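Long-range contact in member of DUF4221 family (Bacteroides vulgatus, PDB 3S9J), which is of unknown function but folds as a six-bladed beta-propeller and is probably a lipoprotein: residues 206-220 against 267-281. Sequence-based numbering, arbitrary orientation.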
loop_
_atom_site.group_PDB
_atom_site.type_symbol
_atom_site.label_atom_id
_atom_site.label_comp_id
_atom_site.label_asym_id
_atom_site.label_seq_id
_atom_site.Cartn_x
_atom_site.Cartn_y
_atom_site.Cartn_z
ATOM N N ASN A 206 -8.374 -4.217 9.719
ATOM C CA ASN A 206 -9.364 -5.287 9.763
ATOM C C ASN A 206 -10.569 -4.717 10.508
ATOM O O ASN A 206 -10.524 -4.531 11.721
ATOM C CB ASN A 206 -8.705 -6.472 10.499
ATOM C CG ASN A 206 -9.677 -7.571 10.921
ATOM O OD1 ASN A 206 -10.894 -7.388 10.949
ATOM N ND2 ASN A 206 -9.120 -8.724 11.275
ATOM N N TYR A 207 -11.617 -4.382 9.769
ATOM C CA TYR A 207 -12.796 -3.735 10.368
ATOM C C TYR A 207 -13.624 -4.692 11.206
ATOM O O TYR A 207 -14.275 -4.279 12.154
ATOM C CB TYR A 207 -13.672 -3.069 9.314
ATOM C CG TYR A 207 -13.071 -1.783 8.749
ATOM C CD1 TYR A 207 -13.233 -0.563 9.424
ATOM C CD2 TYR A 207 -12.379 -1.781 7.545
ATOM C CE1 TYR A 207 -12.707 0.605 8.928
ATOM C CE2 TYR A 207 -11.830 -0.605 7.034
ATOM C CZ TYR A 207 -12.021 0.592 7.726
ATOM O OH TYR A 207 -11.498 1.772 7.244
ATOM N N LYS A 208 -13.587 -5.972 10.859
ATOM C CA LYS A 208 -14.276 -7.001 11.649
ATOM C C LYS A 208 -13.845 -6.959 13.113
ATOM O O LYS A 208 -14.679 -7.020 14.026
ATOM C CB LYS A 208 -13.970 -8.383 11.055
ATOM C CG LYS A 208 -14.594 -9.604 11.793
ATOM C CD LYS A 208 -13.911 -10.908 11.302
ATOM C CE LYS A 208 -14.142 -12.092 12.211
ATOM N NZ LYS A 208 -15.345 -12.862 11.804
ATOM N N GLU A 209 -12.537 -6.895 13.346
ATOM C CA GLU A 209 -11.989 -6.935 14.708
ATOM C C GLU A 209 -11.471 -5.580 15.171
ATOM O O GLU A 209 -10.913 -5.496 16.262
ATOM C CB GLU A 209 -10.844 -7.959 14.808
ATOM C CG GLU A 209 -11.213 -9.377 14.425
ATOM C CD GLU A 209 -12.227 -10.009 15.382
ATOM O OE1 GLU A 209 -12.423 -9.481 16.496
ATOM O OE2 GLU A 209 -12.816 -11.039 15.011
ATOM N N SER A 210 -11.642 -4.540 14.355
ATOM C CA SER A 210 -11.125 -3.199 14.663
ATOM C C SER A 210 -9.638 -3.274 15.008
ATOM O O SER A 210 -9.183 -2.869 16.095
ATOM C CB SER A 210 -11.966 -2.551 15.782
ATOM O OG SER A 210 -13.206 -2.158 15.229
ATOM N N ARG A 211 -8.885 -3.819 14.054
ATOM C CA ARG A 211 -7.530 -4.268 14.296
ATOM C C ARG A 211 -6.591 -3.750 13.196
ATOM O O ARG A 211 -6.822 -3.967 12.015
ATOM C CB ARG A 211 -7.520 -5.805 14.345
ATOM C CG ARG A 211 -6.180 -6.465 14.473
ATOM C CD ARG A 211 -6.338 -7.958 14.731
ATOM N NE ARG A 211 -6.809 -8.183 16.100
ATOM C CZ ARG A 211 -7.480 -9.245 16.518
ATOM N NH1 ARG A 211 -7.779 -10.235 15.688
ATOM N NH2 ARG A 211 -7.859 -9.308 17.785
ATOM N N LEU A 212 -5.526 -3.090 13.635
ATOM C CA LEU A 212 -4.511 -2.516 12.772
ATOM C C LEU A 212 -3.310 -3.436 12.795
ATOM O O LEU A 212 -2.864 -3.849 13.861
ATOM C CB LEU A 212 -4.085 -1.169 13.300
ATOM C CG LEU A 212 -2.932 -0.441 12.598
ATOM C CD1 LEU A 212 -3.281 -0.116 11.133
ATOM C CD2 LEU A 212 -2.600 0.840 13.391
ATOM N N VAL A 213 -2.770 -3.717 11.616
ATOM C CA VAL A 213 -1.582 -4.575 11.469
ATOM C C VAL A 213 -0.579 -3.797 10.611
ATOM O O VAL A 213 -0.948 -3.292 9.558
ATOM C CB VAL A 213 -1.937 -5.921 10.792
ATOM C CG1 VAL A 213 -0.676 -6.839 10.708
ATOM C CG2 VAL A 213 -3.122 -6.597 11.537
ATOM N N CYS A 214 0.655 -3.647 11.099
ATOM C CA CYS A 214 1.730 -2.930 10.425
ATOM C C CYS A 214 2.933 -3.855 10.252
ATOM O O CYS A 214 3.330 -4.551 11.192
ATOM C CB CYS A 214 2.184 -1.723 11.205
ATOM S SG CYS A 214 0.849 -0.547 11.562
ATOM N N GLY A 215 3.495 -3.838 9.042
ATOM C CA GLY A 215 4.666 -4.633 8.684
ATOM C C GLY A 215 5.777 -3.741 8.150
ATOM O O GLY A 215 5.728 -3.294 7.008
ATOM N N PHE A 216 6.776 -3.480 8.995
ATOM C CA PHE A 216 7.973 -2.754 8.578
ATOM C C PHE A 216 8.699 -3.587 7.539
ATOM O O PHE A 216 8.863 -4.778 7.697
ATOM C CB PHE A 216 8.907 -2.415 9.774
ATOM C CG PHE A 216 8.446 -1.229 10.556
ATOM C CD1 PHE A 216 8.824 0.051 10.182
ATOM C CD2 PHE A 216 7.567 -1.391 11.607
ATOM C CE1 PHE A 216 8.359 1.143 10.856
ATOM C CE2 PHE A 216 7.069 -0.308 12.275
ATOM C CZ PHE A 216 7.481 0.970 11.925
ATOM N N PHE A 217 9.058 -2.944 6.439
ATOM C CA PHE A 217 9.719 -3.637 5.342
ATOM C C PHE A 217 10.987 -4.360 5.814
ATOM O O PHE A 217 11.298 -5.451 5.338
ATOM C CB PHE A 217 10.069 -2.668 4.221
ATOM C CG PHE A 217 8.885 -1.883 3.671
ATOM C CD1 PHE A 217 7.622 -2.460 3.549
ATOM C CD2 PHE A 217 9.057 -0.570 3.241
ATOM C CE1 PHE A 217 6.543 -1.715 2.998
ATOM C CE2 PHE A 217 7.988 0.170 2.726
ATOM C CZ PHE A 217 6.752 -0.420 2.596
ATOM N N GLY A 218 11.697 -3.770 6.759
ATOM C CA GLY A 218 12.971 -4.343 7.208
ATOM C C GLY A 218 12.904 -5.267 8.403
ATOM O O GLY A 218 13.938 -5.563 8.985
ATOM N N TYR A 219 11.719 -5.745 8.775
ATOM C CA TYR A 219 11.557 -6.474 10.032
ATOM C C TYR A 219 10.769 -7.767 9.896
ATOM O O TYR A 219 9.738 -7.815 9.241
ATOM C CB TYR A 219 10.878 -5.565 11.062
ATOM C CG TYR A 219 11.036 -5.938 12.527
ATOM C CD1 TYR A 219 12.232 -6.451 13.028
ATOM C CD2 TYR A 219 10.003 -5.717 13.424
ATOM C CE1 TYR A 219 12.373 -6.741 14.389
ATOM C CE2 TYR A 219 10.128 -6.011 14.780
ATOM C CZ TYR A 219 11.310 -6.518 15.256
ATOM O OH TYR A 219 11.426 -6.786 16.603
ATOM N N ASP A 220 11.240 -8.806 10.585
ATOM C CA ASP A 220 10.602 -10.119 10.594
ATOM C C ASP A 220 9.200 -10.138 11.189
ATOM O O ASP A 220 8.426 -11.014 10.865
ATOM C CB ASP A 220 11.407 -11.095 11.445
ATOM C CG ASP A 220 12.687 -11.532 10.809
ATOM O OD1 ASP A 220 13.081 -11.029 9.747
ATOM O OD2 ASP A 220 13.273 -12.448 11.388
ATOM N N TYR A 267 10.499 -7.100 3.252
ATOM C CA TYR A 267 9.072 -7.338 3.168
ATOM C C TYR A 267 8.427 -6.164 2.424
ATOM O O TYR A 267 9.021 -5.082 2.270
ATOM C CB TYR A 267 8.464 -7.582 4.568
ATOM C CG TYR A 267 9.102 -8.832 5.127
ATOM C CD1 TYR A 267 8.637 -10.079 4.741
ATOM C CD2 TYR A 267 10.254 -8.769 5.878
ATOM C CE1 TYR A 267 9.268 -11.245 5.147
ATOM C CE2 TYR A 267 10.893 -9.944 6.305
ATOM C CZ TYR A 267 10.397 -11.166 5.923
ATOM O OH TYR A 267 11.029 -12.327 6.322
ATOM N N TRP A 268 7.207 -6.403 1.937
ATOM C CA TRP A 268 6.455 -5.357 1.233
ATOM C C TRP A 268 5.027 -5.327 1.799
ATOM O O TRP A 268 4.893 -5.106 3.001
ATOM C CB TRP A 268 6.560 -5.481 -0.300
ATOM C CG TRP A 268 6.280 -4.191 -1.022
ATOM C CD1 TRP A 268 5.238 -3.924 -1.857
ATOM C CD2 TRP A 268 7.054 -3.002 -0.956
ATOM N NE1 TRP A 268 5.322 -2.641 -2.322
ATOM C CE2 TRP A 268 6.421 -2.044 -1.776
ATOM C CE3 TRP A 268 8.217 -2.634 -0.265
ATOM C CZ2 TRP A 268 6.920 -0.770 -1.945
ATOM C CZ3 TRP A 268 8.710 -1.342 -0.444
ATOM C CH2 TRP A 268 8.056 -0.427 -1.277
ATOM N N HIS A 269 3.980 -5.561 0.994
ATOM C CA HIS A 269 2.615 -5.440 1.490
ATOM C C HIS A 269 2.333 -6.333 2.696
ATOM O O HIS A 269 2.781 -7.492 2.755
ATOM C CB HIS A 269 1.566 -5.879 0.464
ATOM C CG HIS A 269 1.705 -5.297 -0.904
ATOM N ND1 HIS A 269 1.591 -3.943 -1.164
ATOM C CD2 HIS A 269 1.799 -5.911 -2.102
ATOM C CE1 HIS A 269 1.657 -3.753 -2.467
ATOM N NE2 HIS A 269 1.794 -4.931 -3.061
ATOM N N ILE A 270 1.534 -5.813 3.619
ATOM C CA ILE A 270 0.711 -6.657 4.470
ATOM C C ILE A 270 -0.746 -6.370 4.082
ATOM O O ILE A 270 -1.172 -5.223 4.014
ATOM C CB ILE A 270 1.013 -6.476 5.997
ATOM C CG1 ILE A 270 0.189 -7.462 6.871
ATOM C CG2 ILE A 270 0.790 -5.031 6.450
ATOM C CD1 ILE A 270 0.568 -8.945 6.662
HETATM N N MSE A 271 -1.510 -7.429 3.822
HETATM C CA MSE A 271 -2.867 -7.291 3.314
HETATM C C MSE A 271 -3.809 -8.205 4.075
HETATM O O MSE A 271 -3.547 -9.398 4.216
HETATM C CB MSE A 271 -2.924 -7.635 1.824
HETATM C CG MSE A 271 -2.033 -6.839 1.005
HETATM SE SE MSE A 271 -2.281 -7.305 -0.884
HETATM C CE MSE A 271 -3.859 -7.267 -1.125
ATOM N N TYR A 272 -4.926 -7.645 4.532
ATOM C CA TYR A 272 -5.971 -8.423 5.166
ATOM C C TYR A 272 -6.970 -8.888 4.125
ATOM O O TYR A 272 -7.353 -8.124 3.254
ATOM C CB TYR A 272 -6.697 -7.575 6.220
ATOM C CG TYR A 272 -7.840 -8.300 6.878
ATOM C CD1 TYR A 272 -7.638 -9.509 7.487
ATOM C CD2 TYR A 272 -9.108 -7.756 6.910
ATOM C CE1 TYR A 272 -8.686 -10.195 8.083
ATOM C CE2 TYR A 272 -10.173 -8.441 7.516
ATOM C CZ TYR A 272 -9.955 -9.647 8.098
ATOM O OH TYR A 272 -10.979 -10.361 8.708
ATOM N N ASP A 273 -7.360 -10.158 4.205
ATOM C CA ASP A 273 -8.373 -10.755 3.347
ATOM C C ASP A 273 -9.659 -10.871 4.183
ATOM O O ASP A 273 -9.769 -11.764 5.044
ATOM C CB ASP A 273 -7.879 -12.142 2.895
ATOM C CG ASP A 273 -8.845 -12.869 1.970
ATOM O OD1 ASP A 273 -10.081 -12.623 2.040
ATOM O OD2 ASP A 273 -8.335 -13.706 1.166
ATOM N N LYS A 274 -10.605 -9.961 3.925
ATOM C CA LYS A 274 -11.869 -9.862 4.691
ATOM C C LYS A 274 -12.818 -11.023 4.404
ATOM O O LYS A 274 -13.714 -11.274 5.191
ATOM C CB LYS A 274 -12.586 -8.510 4.433
ATOM C CG LYS A 274 -13.140 -8.294 3.008
ATOM C CD LYS A 274 -13.495 -6.786 2.693
ATOM C CE LYS A 274 -13.459 -6.471 1.139
ATOM N NZ LYS A 274 -13.973 -5.113 0.547
ATOM N N TYR A 275 -12.619 -11.725 3.285
ATOM C CA TYR A 275 -13.512 -12.816 2.876
ATOM C C TYR A 275 -13.125 -14.121 3.533
ATOM O O TYR A 275 -13.970 -14.862 4.001
ATOM C CB TYR A 275 -13.567 -12.961 1.350
ATOM C CG TYR A 275 -14.068 -11.682 0.694
ATOM C CD1 TYR A 275 -15.419 -11.370 0.701
ATOM C CD2 TYR A 275 -13.178 -10.782 0.109
ATOM C CE1 TYR A 275 -15.898 -10.180 0.145
ATOM C CE2 TYR A 275 -13.639 -9.590 -0.489
ATOM C CZ TYR A 275 -14.996 -9.290 -0.466
ATOM O OH TYR A 275 -15.458 -8.133 -1.024
ATOM N N ARG A 276 -11.834 -14.405 3.571
ATOM C CA ARG A 276 -11.343 -15.660 4.153
ATOM C C ARG A 276 -10.769 -15.488 5.565
ATOM O O ARG A 276 -10.444 -16.482 6.217
ATOM C CB ARG A 276 -10.320 -16.290 3.200
ATOM C CG ARG A 276 -10.987 -17.013 2.039
ATOM C CD ARG A 276 -10.178 -16.990 0.796
ATOM N NE ARG A 276 -10.081 -15.630 0.307
ATOM C CZ ARG A 276 -10.935 -15.054 -0.538
ATOM N NH1 ARG A 276 -11.949 -15.743 -1.075
ATOM N NH2 ARG A 276 -10.754 -13.781 -0.861
ATOM N N ASN A 277 -10.686 -14.249 6.045
ATOM C CA ASN A 277 -10.146 -13.931 7.370
ATOM C C ASN A 277 -8.690 -14.421 7.572
ATOM O O ASN A 277 -8.357 -15.088 8.560
ATOM C CB ASN A 277 -11.081 -14.487 8.467
ATOM C CG ASN A 277 -10.907 -13.789 9.809
ATOM O OD1 ASN A 277 -10.427 -12.661 9.891
ATOM N ND2 ASN A 277 -11.338 -14.463 10.882
ATOM N N VAL A 278 -7.844 -14.074 6.608
ATOM C CA VAL A 278 -6.414 -14.385 6.616
ATOM C C VAL A 278 -5.635 -13.132 6.243
ATOM O O VAL A 278 -6.225 -12.136 5.850
ATOM C CB VAL A 278 -6.075 -15.548 5.628
ATOM C CG1 VAL A 278 -6.760 -16.846 6.051
ATOM C CG2 VAL A 278 -6.471 -15.188 4.207
ATOM N N TYR A 279 -4.320 -13.181 6.403
ATOM C CA TYR A 279 -3.435 -12.096 5.990
ATOM C C TYR A 279 -2.418 -12.616 4.997
ATOM O O TYR A 279 -2.013 -13.778 5.061
ATOM C CB TYR A 279 -2.692 -11.500 7.185
ATOM C CG TYR A 279 -3.594 -10.950 8.257
ATOM C CD1 TYR A 279 -4.154 -11.796 9.225
ATOM C CD2 TYR A 279 -3.901 -9.587 8.304
ATOM C CE1 TYR A 279 -5.016 -11.284 10.214
ATOM C CE2 TYR A 279 -4.741 -9.072 9.287
ATOM C CZ TYR A 279 -5.297 -9.918 10.229
ATOM O OH TYR A 279 -6.127 -9.413 11.195
ATOM N N TYR A 280 -2.001 -11.742 4.092
ATOM C CA TYR A 280 -0.936 -12.023 3.133
ATOM C C TYR A 280 0.206 -11.037 3.376
ATOM O O TYR A 280 -0.009 -9.818 3.357
ATOM C CB TYR A 280 -1.423 -11.878 1.693
ATOM C CG TYR A 280 -2.648 -12.683 1.378
ATOM C CD1 TYR A 280 -2.606 -14.064 1.366
ATOM C CD2 TYR A 280 -3.863 -12.058 1.065
ATOM C CE1 TYR A 280 -3.742 -14.822 1.104
ATOM C CE2 TYR A 280 -5.011 -12.816 0.786
ATOM C CZ TYR A 280 -4.935 -14.195 0.793
ATOM O OH TYR A 280 -6.065 -14.958 0.543
ATOM N N ARG A 281 1.414 -11.549 3.574
ATOM C CA ARG A 281 2.585 -10.694 3.620
ATOM C C ARG A 281 3.498 -11.019 2.442
ATOM O O ARG A 281 3.911 -12.174 2.231
ATOM C CB ARG A 281 3.345 -10.844 4.943
ATOM C CG ARG A 281 4.345 -9.732 5.146
ATOM C CD ARG A 281 5.165 -9.858 6.420
ATOM N NE ARG A 281 5.838 -8.599 6.695
ATOM C CZ ARG A 281 6.857 -8.426 7.519
ATOM N NH1 ARG A 281 7.392 -9.461 8.181
ATOM N NH2 ARG A 281 7.359 -7.207 7.662
HETATM O O HOH W 1 -9.485 -11.514 12.272
HETATM O O HOH W 2 -11.127 -13.160 13.864
HETATM O O HOH W 3 -7.025 -11.162 12.988
HETATM O O HOH W 4 5.555 -5.780 5.567
HETATM O O HOH W 5 13.403 -12.087 7.412
#
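Arg281 reaches the turn after strand 211-216 with an extended side chain and grips one carbonyl end-on: NH2 lies 2.9 Å and NH1 3.1 Å from Tyr219 O, the oxygen close to the guanidinium plane. One guanidinium face rests over the centre of the Tyr267 ring. A water takes the NE hydrogen and gives its own two to Gly215 O and Trp268 O, bridging the two backbones. The single direct backbone bond between the segments runs from Tyr267 N to Phe217 O (2.8 Å). A second water joins Tyr267 OH to Asp220 OD1; Tyr267 OH also bonds Ser238, and the Asp220 carboxylate Ser243 and Met244.

Aromatic packing closes this end: Phe217 and the six-membered ring of Trp268 form an offset stack, centroids 4.3 Å apart and planes 20° apart, while Trp268 NE1 bonds Tyr133 O. Mid-contact is apolar. Val213 directs CG1 at Ile270 CG1 (4.0 Å) and CG2 at Tyr279 CE2 (3.7 Å).

At the other end the Asn206 amide lies almost flat, 12° from parallel, over one face of Tyr272. Its CG stands anti to the backbone N (chi1 167°), which carries ND2 past the ring to Tyr279 OH in a nearly straight bond of 3.1 Å, in the amide plane. ND2 also donates to a water held by Asn277 OD1, the acceptor of Tyr272 OH; Asn206 OD1 accepts from Glu209 N, which lies above its carbonyl plane, in an Asx motif.

Strand 211-216 is second in its four-stranded antiparallel sheet, and strands 266-273 and 278-284 are first and second in the next. Face-to-face packing of successive sheets, through side chains and waters, is characteristic of adjacent blades in a beta-propeller.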